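Local coordinates for thymocyte nuclear protein 1 (PDB 2AR1) that is of unknown function but carries an EVE domain of the PUA clan, so it may recognise modified bases in nucleic acid, at residues 25-30 / 69-74; 88-93 / 112-117. All coordinates share one frame; numbering follows the deposited sequence.

How the contacts relate
Both contacts belong to the single mixed sheet of the EVE domain, whose strand order is 41-43, 113-128, 76-89, 64-69, 21-26, 151-154. Contact 1 joins the end of strand 21-26 to the loop leaving strand 64-69, a parallel pairing at the surface. Contact 2 joins the end of strand 76-89 to the start of strand 113-128, an antiparallel, partly buried pairing. Their centres lie about 20 Å apart and their nearest atoms about 9 Å apart. Along the chain they come in series, with strand 76-89 running from the loop of the first to the second. The two contacts thus tie different strand pairs of one sheet within a single domain.

Contact 1. Residues 25-30 / 69-74; sequences KSEPHK and HSNTKE
Ser-26 and His-69 form a parallel beta bridge, CA to CA 5.2 Å, where strand 21-26 of the EVE-domain sheet ends beside the exit of strand 64-69. The backbone bond here runs from Ser-70 N to Ser-26 O at 3.0 Å and is nearly straight, 167° at the hydrogen. Two CA-H...O contacts flank it: His-69 CA also approaches Ser-26 O, while Glu-27 CA meets Ser-70 O.

The apolar part centres on Pro-28. Its CB sits over the middle of the His-69 imidazole, 3.7 Å from the centroid and 7° off the ring normal, a CH-pi contact. His-69 NE2 is bonded to Ile-33 N, which fixes the far end of that ring. Pro-28 CG, which also borders the imidazole, touches Thr-72, 3.7 Å from both its CB and OG1.

The polar contacts involve Glu-27, Asn-71 and His-29. The side chains of Glu-27 and Asn-71 cross obliquely, and their carboxylate and amide are stacked with planes 20° apart, Glu-27 OE2 lying 3.4 Å from Asn-71 CB. Asn-71 CG is anti to the backbone N, and the stacked amide lies beyond it. A water spans the remaining distance between the segments, 2.7 Å from His-29 ND1 and donating to Asn-71 O at 2.9 Å.

Contact 2. Residues 88-93 / 112-117; sequences YDDFTA and WKMVDV
Met-114 pushes its thioether into a hollow walled by Tyr-88, Asp-90 and Phe-91. Its CG lies over one face of the Tyr-88 ring, offset toward the rim, and the chain then runs on extended past the ring to the methyl. CE packs 3.3 Å from Tyr-88 CE2 and also lies over the face of Phe-91, 4.0 Å from that centroid and 29° off the normal, a CH-pi contact. SD approaches both rings obliquely, as Met-aromatic contacts, and passes 3.5 Å from Asp-90 OD1. Tyr-88 CG lies between the backbone N and the carbonyl carbon; the ring beyond it ends at Asp-116, where OH donates to OD1 at 2.5 Å, on the syn side, with ring and carboxylate planes 86° apart.

Beneath these side chains an antiparallel ladder joins neighbouring strands 76-89 and 113-128 of the mixed EVE-domain sheet: Tyr-88 and Met-114 are a hydrogen-bonded pair, each N donating to the other's O, and Asp-89 with Lys-113 the non-hydrogen-bonded pair that follows. Asp-90 N extends the pairing to Trp-112 O, almost straight at 177°.

Past the strand end Asp-90 OD1 takes Thr-92 N and OG1 from the same face of its plane, an Asx turn opening the 3-10 segment, while OD2 is in a salt bridge with Arg-48 NH1 and hydrogen-bonded to Gly-46 N. The small Ala-93 CB meets the edge of the Trp-112 indole, 3.8 Å from CD1. Lys-113 lies side by side with Asp-89, its NZ 2.6 Å from OD1 in a salt bridge from above the carboxylate plane.

Contact 1. Residues 25-30 / 69-74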
ATOM      1  N   LYS A  25      -2.240   1.000  -2.299  1.00 18.83           N
ATOM      2  CA  LYS A  25      -3.456   0.669  -3.042  1.00 17.65           C
ATOM      3  C   LYS A  25      -3.234  -0.604  -3.860  1.00 19.25           C
ATOM      4  O   LYS A  25      -2.144  -0.804  -4.433  1.00 19.34           O
ATOM      5  CB  LYS A  25      -3.810   1.814  -3.997  1.00 20.06           C
ATOM      6  CG  LYS A  25      -4.264   3.043  -3.315  1.00 20.91           C
ATOM      7  CD  LYS A  25      -4.876   3.945  -4.330  1.00 25.20           C
ATOM      8  CE  LYS A  25      -4.648   5.360  -4.046  1.00 31.02           C
ATOM      9  NZ  LYS A  25      -5.466   6.081  -5.127  1.00 26.46           N
ATOM     10  N   SER A  26      -4.264  -1.468  -3.907  1.00 20.84           N
ATOM     11  CA  SER A  26      -4.200  -2.683  -4.714  1.00 18.03           C
ATOM     12  C   SER A  26      -5.580  -2.960  -5.209  1.00 18.28           C
ATOM     13  O   SER A  26      -6.523  -2.783  -4.442  1.00 20.74           O
ATOM     14  CB  SER A  26      -3.625  -3.871  -3.927  1.00 20.80           C
ATOM     15  OG  SER A  26      -3.316  -4.919  -4.819  1.00 21.77           O
ATOM     16  N   GLU A  27      -5.731  -3.398  -6.455  1.00 18.02           N
ATOM     17  CA  GLU A  27      -7.089  -3.726  -6.936  1.00 17.76           C
ATOM     18  C   GLU A  27      -7.378  -5.172  -6.519  1.00 16.77           C
ATOM     19  O   GLU A  27      -6.633  -6.090  -6.912  1.00 19.12           O
ATOM     20  CB  GLU A  27      -7.209  -3.553  -8.410  1.00 16.93           C
ATOM     21  CG  GLU A  27      -6.964  -2.033  -8.828  1.00 19.91           C
ATOM     22  CD  GLU A  27      -7.071  -1.768 -10.324  1.00 24.82           C
ATOM     23  OE1 GLU A  27      -7.330  -2.698 -11.113  1.00 23.49           O
ATOM     24  OE2 GLU A  27      -6.889  -0.587 -10.702  1.00 32.61           O
ATOM     25  N   PRO A  28      -8.420  -5.382  -5.699  1.00 18.86           N
ATOM     26  CA  PRO A  28      -8.536  -6.747  -5.144  1.00 18.10           C
ATOM     27  C   PRO A  28      -8.821  -7.914  -6.081  1.00 19.86           C
ATOM     28  O   PRO A  28      -8.651  -9.049  -5.693  1.00 19.68           O
ATOM     29  CB  PRO A  28      -9.722  -6.657  -4.165  1.00 20.24           C
ATOM     30  CG  PRO A  28     -10.452  -5.477  -4.536  1.00 17.99           C
ATOM     31  CD  PRO A  28      -9.485  -4.513  -5.188  1.00 16.47           C
ATOM     32  N   HIS A  29      -9.268  -7.667  -7.290  1.00 20.63           N
ATOM     33  CA  HIS A  29      -9.454  -8.746  -8.243  1.00 20.05           C
ATOM     34  C   HIS A  29      -8.099  -9.195  -8.819  1.00 21.22           C
ATOM     35  O   HIS A  29      -7.990 -10.250  -9.431  1.00 22.74           O
ATOM     36  CB  HIS A  29     -10.406  -8.332  -9.359  1.00 19.74           C
ATOM     37  CG  HIS A  29      -9.812  -7.346 -10.311  1.00 18.86           C
ATOM     38  ND1 HIS A  29      -9.399  -6.102  -9.912  1.00 22.10           N
ATOM     39  CD2 HIS A  29      -9.586  -7.420 -11.642  1.00 16.47           C
ATOM     40  CE1 HIS A  29      -8.948  -5.447 -10.966  1.00 17.33           C
ATOM     41  NE2 HIS A  29      -9.036  -6.227 -12.023  1.00 17.52           N
ATOM     42  N   LYS A  30      -7.069  -8.394  -8.587  1.00 20.21           N
ATOM     43  CA  LYS A  30      -5.689  -8.710  -8.965  1.00 20.66           C
ATOM     44  C   LYS A  30      -4.940  -9.219  -7.770  1.00 21.50           C
ATOM     45  O   LYS A  30      -4.338 -10.291  -7.839  1.00 19.86           O
ATOM     46  CB  LYS A  30      -4.962  -7.469  -9.497  1.00 20.82           C
ATOM     47  CG  LYS A  30      -5.290  -7.103 -10.931  1.00 19.11           C
ATOM     48  CD  LYS A  30      -4.569  -5.841 -11.360  1.00 20.19           C
ATOM     49  CE  LYS A  30      -5.224  -5.233 -12.577  1.00 20.21           C
ATOM     50  NZ  LYS A  30      -4.435  -4.008 -13.067  1.00 18.41           N
ATOM     51  N   HIS A  69      -8.009  -1.440  -0.771  1.00 18.42           N
ATOM     52  CA  HIS A  69      -8.606  -1.914  -2.004  1.00 17.46           C
ATOM     53  C   HIS A  69      -9.169  -0.779  -2.850  1.00 21.21           C
ATOM     54  O   HIS A  69     -10.053  -0.024  -2.395  1.00 18.32           O
ATOM     55  CB  HIS A  69      -9.759  -2.890  -1.693  1.00 18.71           C
ATOM     56  CG  HIS A  69      -9.300  -4.199  -1.174  1.00 17.37           C
ATOM     57  ND1 HIS A  69     -10.202  -5.165  -0.749  1.00 19.67           N
ATOM     58  CD2 HIS A  69      -8.072  -4.742  -1.021  1.00 21.78           C
ATOM     59  CE1 HIS A  69      -9.536  -6.239  -0.385  1.00 22.89           C
ATOM     60  NE2 HIS A  69      -8.251  -6.031  -0.556  1.00 21.72           N
ATOM     61  N   SER A  70      -8.633  -0.657  -4.073  1.00 22.98           N
ATOM     62  CA  SER A  70      -9.028   0.345  -5.028  1.00 25.45           C
ATOM     63  C   SER A  70      -9.737  -0.246  -6.223  1.00 24.78           C
ATOM     64  O   SER A  70      -9.646  -1.478  -6.465  1.00 22.09           O
ATOM     65  CB  SER A  70      -7.782   1.146  -5.500  1.00 25.58           C
ATOM     66  OG  SER A  70      -6.776   0.271  -5.998  1.00 27.32           O
ATOM     67  N   ASN A  71     -10.491   0.614  -6.930  1.00 27.15           N
ATOM     68  CA  ASN A  71     -11.053   0.256  -8.221  1.00 27.96           C
ATOM     69  C   ASN A  71     -11.922  -1.004  -8.054  1.00 27.09           C
ATOM     70  O   ASN A  71     -11.764  -2.034  -8.733  1.00 26.25           O
ATOM     71  CB  ASN A  71      -9.911   0.042  -9.229  1.00 31.31           C
ATOM     72  CG  ASN A  71     -10.414  -0.099 -10.670  1.00 36.65           C
ATOM     73  OD1 ASN A  71     -10.737   0.885 -11.328  1.00 41.11           O
ATOM     74  ND2 ASN A  71     -10.491  -1.352 -11.154  1.00 43.80           N
ATOM     75  N   THR A  72     -12.862  -0.904  -7.127  1.00 28.21           N
ATOM     76  CA  THR A  72     -13.714  -2.034  -6.783  1.00 26.12           C
ATOM     77  C   THR A  72     -15.041  -1.523  -6.242  1.00 23.74           C
ATOM     78  O   THR A  72     -15.145  -0.336  -5.952  1.00 24.87           O
ATOM     79  CB  THR A  72     -12.962  -2.997  -5.751  1.00 25.71           C
ATOM     80  OG1 THR A  72     -13.717  -4.189  -5.545  1.00 25.72           O
ATOM     81  CG2 THR A  72     -12.687  -2.322  -4.389  1.00 25.16           C
ATOM     82  N   LYS A  73     -16.011  -2.418  -6.043  1.00 23.12           N
ATOM     83  CA  LYS A  73     -17.307  -2.067  -5.481  1.00 24.20           C
ATOM     84  C   LYS A  73     -17.254  -1.448  -4.092  1.00 24.24           C
ATOM     85  O   LYS A  73     -18.051  -0.582  -3.775  1.00 27.32           O
ATOM     86  CB  LYS A  73     -18.211  -3.318  -5.425  1.00 24.46           C
ATOM     87  CG  LYS A  73     -19.715  -3.025  -5.180  1.00 29.31           C
ATOM     88  CD  LYS A  73     -20.476  -4.323  -5.312  1.00 33.98           C
ATOM     89  CE  LYS A  73     -20.158  -5.323  -4.197  1.00 40.59           C
ATOM     90  NZ  LYS A  73     -21.250  -6.347  -4.080  1.00 44.36           N
ATOM     91  N   GLU A  74     -16.364  -1.938  -3.239  1.00 24.07           N
ATOM     92  CA  GLU A  74     -16.283  -1.465  -1.868  1.00 24.02           C
ATOM     93  C   GLU A  74     -14.840  -1.003  -1.605  1.00 21.65           C
ATOM     94  O   GLU A  74     -14.045  -1.716  -0.972  1.00 19.86           O
ATOM     95  CB  GLU A  74     -16.742  -2.543  -0.860  1.00 25.62           C
ATOM     96  CG  GLU A  74     -18.224  -2.828  -0.801  1.00 32.83           C
ATOM     97  CD  GLU A  74     -19.113  -1.621  -0.464  1.00 38.64           C
ATOM     98  OE1 GLU A  74     -18.724  -0.786   0.392  1.00 39.06           O
ATOM     99  OE2 GLU A  74     -20.210  -1.518  -1.079  1.00 43.29           O
TER
HETATM  100  O   HOH W   1     -10.884  -4.768  -8.062  1.00 37.03           O

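Contact 2. Residues 88-93 / 112-117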
ATOM      1  N   TYR A  88      14.088  -2.736  -3.681  1.00 16.06           N
ATOM      2  CA  TYR A  88      14.991  -3.337  -4.604  1.00 18.25           C
ATOM      3  C   TYR A  88      14.344  -3.314  -5.967  1.00 17.31           C
ATOM      4  O   TYR A  88      13.176  -2.978  -6.080  1.00 20.66           O
ATOM      5  CB  TYR A  88      15.319  -4.769  -4.165  1.00 17.79           C
ATOM      6  CG  TYR A  88      14.158  -5.747  -4.023  1.00 17.02           C
ATOM      7  CD1 TYR A  88      13.361  -5.751  -2.896  1.00 20.76           C
ATOM      8  CD2 TYR A  88      13.926  -6.710  -5.005  1.00 14.37           C
ATOM      9  CE1 TYR A  88      12.310  -6.670  -2.762  1.00 17.28           C
ATOM     10  CE2 TYR A  88      12.866  -7.611  -4.895  1.00 18.29           C
ATOM     11  CZ  TYR A  88      12.089  -7.589  -3.754  1.00 19.33           C
ATOM     12  OH  TYR A  88      11.043  -8.530  -3.621  1.00 22.67           O
ATOM     13  N   ASP A  89      15.085  -3.696  -6.994  1.00 18.38           N
ATOM     14  CA  ASP A  89      14.597  -3.573  -8.373  1.00 18.45           C
ATOM     15  C   ASP A  89      13.354  -4.396  -8.602  1.00 17.30           C
ATOM     16  O   ASP A  89      13.304  -5.563  -8.187  1.00 17.25           O
ATOM     17  CB  ASP A  89      15.665  -3.959  -9.385  1.00 18.55           C
ATOM     18  CG  ASP A  89      16.652  -2.833  -9.659  1.00 20.79           C
ATOM     19  OD1 ASP A  89      16.837  -1.882  -8.835  1.00 18.25           O
ATOM     20  OD2 ASP A  89      17.207  -2.903 -10.760  1.00 25.61           O
ATOM     21  N   ASP A  90      12.334  -3.774  -9.189  1.00 16.61           N
ATOM     22  CA  ASP A  90      11.095  -4.481  -9.522  1.00 15.21           C
ATOM     23  C   ASP A  90      11.275  -5.228 -10.830  1.00 16.84           C
ATOM     24  O   ASP A  90      11.033  -4.692 -11.910  1.00 13.15           O
ATOM     25  CB  ASP A  90       9.913  -3.534  -9.646  1.00 12.07           C
ATOM     26  CG  ASP A  90       8.647  -4.257  -9.950  1.00 18.71           C
ATOM     27  OD1 ASP A  90       8.731  -5.460 -10.201  1.00 17.29           O
ATOM     28  OD2 ASP A  90       7.621  -3.610  -9.951  1.00 14.26           O
ATOM     29  N   PHE A  91      11.646  -6.504 -10.736  1.00 15.49           N
ATOM     30  CA  PHE A  91      11.871  -7.338 -11.910  1.00 17.39           C
ATOM     31  C   PHE A  91      10.645  -7.610 -12.805  1.00 14.71           C
ATOM     32  O   PHE A  91      10.830  -8.083 -13.924  1.00 16.91           O
ATOM     33  CB  PHE A  91      12.545  -8.663 -11.510  1.00 18.07           C
ATOM     34  CG  PHE A  91      11.810  -9.381 -10.440  1.00 18.56           C
ATOM     35  CD1 PHE A  91      10.556  -9.925 -10.701  1.00 20.86           C
ATOM     36  CD2 PHE A  91      12.321  -9.466  -9.165  1.00 18.68           C
ATOM     37  CE1 PHE A  91       9.820 -10.582  -9.716  1.00 19.38           C
ATOM     38  CE2 PHE A  91      11.599 -10.125  -8.157  1.00 20.01           C
ATOM     39  CZ  PHE A  91      10.314 -10.660  -8.437  1.00 22.41           C
ATOM     40  N   THR A  92       9.418  -7.319 -12.353  1.00 16.54           N
ATOM     41  CA  THR A  92       8.279  -7.445 -13.226  1.00 17.46           C
ATOM     42  C   THR A  92       8.362  -6.460 -14.388  1.00 16.21           C
ATOM     43  O   THR A  92       7.808  -6.707 -15.439  1.00 17.10           O
ATOM     44  CB  THR A  92       6.905  -7.325 -12.470  1.00 16.53           C
ATOM     45  OG1 THR A  92       6.731  -6.021 -11.919  1.00 16.59           O
ATOM     46  CG2 THR A  92       6.845  -8.298 -11.324  1.00 21.01           C
ATOM     47  N   ALA A  93       9.126  -5.394 -14.245  1.00 17.41           N
ATOM     48  CA  ALA A  93       9.284  -4.464 -15.349  1.00 17.10           C
ATOM     49  C   ALA A  93       9.931  -5.144 -16.565  1.00 19.14           C
ATOM     50  O   ALA A  93       9.816  -4.652 -17.707  1.00 19.94           O
ATOM     51  CB  ALA A  93      10.199  -3.232 -14.910  1.00 19.25           C
ATOM     52  N   TRP A 112      12.225   1.037 -11.784  1.00 18.17           N
ATOM     53  CA  TRP A 112      11.171   0.599 -10.878  1.00 17.53           C
ATOM     54  C   TRP A 112      11.745  -0.179  -9.694  1.00 15.08           C
ATOM     55  O   TRP A 112      12.666  -1.023  -9.832  1.00 16.00           O
ATOM     56  CB  TRP A 112      10.088  -0.156 -11.651  1.00 16.00           C
ATOM     57  CG  TRP A 112       9.551   0.663 -12.761  1.00 14.46           C
ATOM     58  CD1 TRP A 112       9.666   0.397 -14.069  1.00 17.74           C
ATOM     59  CD2 TRP A 112       8.876   1.930 -12.655  1.00 12.43           C
ATOM     60  NE1 TRP A 112       9.076   1.416 -14.818  1.00 17.57           N
ATOM     61  CE2 TRP A 112       8.540   2.333 -13.965  1.00 16.06           C
ATOM     62  CE3 TRP A 112       8.432   2.705 -11.582  1.00 17.35           C
ATOM     63  CZ2 TRP A 112       7.821   3.531 -14.250  1.00 14.57           C
ATOM     64  CZ3 TRP A 112       7.745   3.905 -11.861  1.00 17.34           C
ATOM     65  CH2 TRP A 112       7.445   4.295 -13.191  1.00 14.89           C
ATOM     66  N   LYS A 113      11.225   0.156  -8.520  1.00 16.63           N
ATOM     67  CA  LYS A 113      11.707  -0.393  -7.247  1.00 19.45           C
ATOM     68  C   LYS A 113      10.536  -0.881  -6.420  1.00 20.73           C
ATOM     69  O   LYS A 113       9.387  -0.398  -6.593  1.00 19.67           O
ATOM     70  CB  LYS A 113      12.484   0.663  -6.452  1.00 21.23           C
ATOM     71  CG  LYS A 113      13.549   1.321  -7.205  1.00 23.22           C
ATOM     72  CD  LYS A 113      14.662   0.387  -7.587  1.00 23.68           C
ATOM     73  CE  LYS A 113      15.765   1.226  -8.185  1.00 26.35           C
ATOM     74  NZ  LYS A 113      16.353   0.651  -9.432  1.00 33.87           N
ATOM     75  N   MET A 114      10.787  -1.839  -5.522  1.00 18.50           N
ATOM     76  CA  MET A 114       9.709  -2.315  -4.689  1.00 19.06           C
ATOM     77  C   MET A 114      10.248  -2.853  -3.372  1.00 16.22           C
ATOM     78  O   MET A 114      11.347  -3.386  -3.306  1.00 19.10           O
ATOM     79  CB  MET A 114       8.947  -3.413  -5.390  1.00 18.08           C
ATOM     80  CG  MET A 114       9.720  -4.652  -5.621  1.00 18.56           C
ATOM     81  SD  MET A 114       8.969  -5.821  -6.727  1.00 21.01           S
ATOM     82  CE  MET A 114      10.165  -7.154  -6.739  1.00 20.06           C
ATOM     83  N   VAL A 115       9.409  -2.704  -2.352  1.00 19.39           N
ATOM     84  CA  VAL A 115       9.608  -3.344  -1.050  1.00 18.81           C
ATOM     85  C   VAL A 115       8.901  -4.682  -0.982  1.00 19.50           C
ATOM     86  O   VAL A 115       8.168  -5.056  -1.904  1.00 17.14           O
ATOM     87  CB  VAL A 115       9.162  -2.463   0.127  1.00 18.26           C
ATOM     88  CG1 VAL A 115       9.907  -1.100   0.096  1.00 21.04           C
ATOM     89  CG2 VAL A 115       7.666  -2.152   0.048  1.00 21.51           C
ATOM     90  N   ASP A 116       9.271  -5.449   0.050  1.00 18.46           N
ATOM     91  CA  ASP A 116       8.472  -6.648   0.476  1.00 20.16           C
ATOM     92  C   ASP A 116       7.640  -6.271   1.659  1.00 20.87           C
ATOM     93  O   ASP A 116       8.071  -5.537   2.514  1.00 17.15           O
ATOM     94  CB  ASP A 116       9.362  -7.809   0.874  1.00 22.67           C
ATOM     95  CG  ASP A 116      10.010  -8.526  -0.318  1.00 25.34           C
ATOM     96  OD1 ASP A 116       9.718  -8.161  -1.498  1.00 26.20           O
ATOM     97  OD2 ASP A 116      10.800  -9.465  -0.046  1.00 25.18           O
ATOM     98  N   VAL A 117       6.408  -6.820   1.717  1.00 21.29           N
ATOM     99  CA  VAL A 117       5.544  -6.561   2.873  1.00 20.33           C
ATOM    100  C   VAL A 117       5.068  -7.881   3.411  1.00 17.46           C
ATOM    101  O   VAL A 117       5.090  -8.884   2.709  1.00 18.01           O
ATOM    102  CB  VAL A 117       4.339  -5.690   2.596  1.00 21.20           C
ATOM    103  CG1 VAL A 117       4.728  -4.296   2.154  1.00 24.66           C
ATOM    104  CG2 VAL A 117       3.399  -6.291   1.562  1.00 22.41           C
TER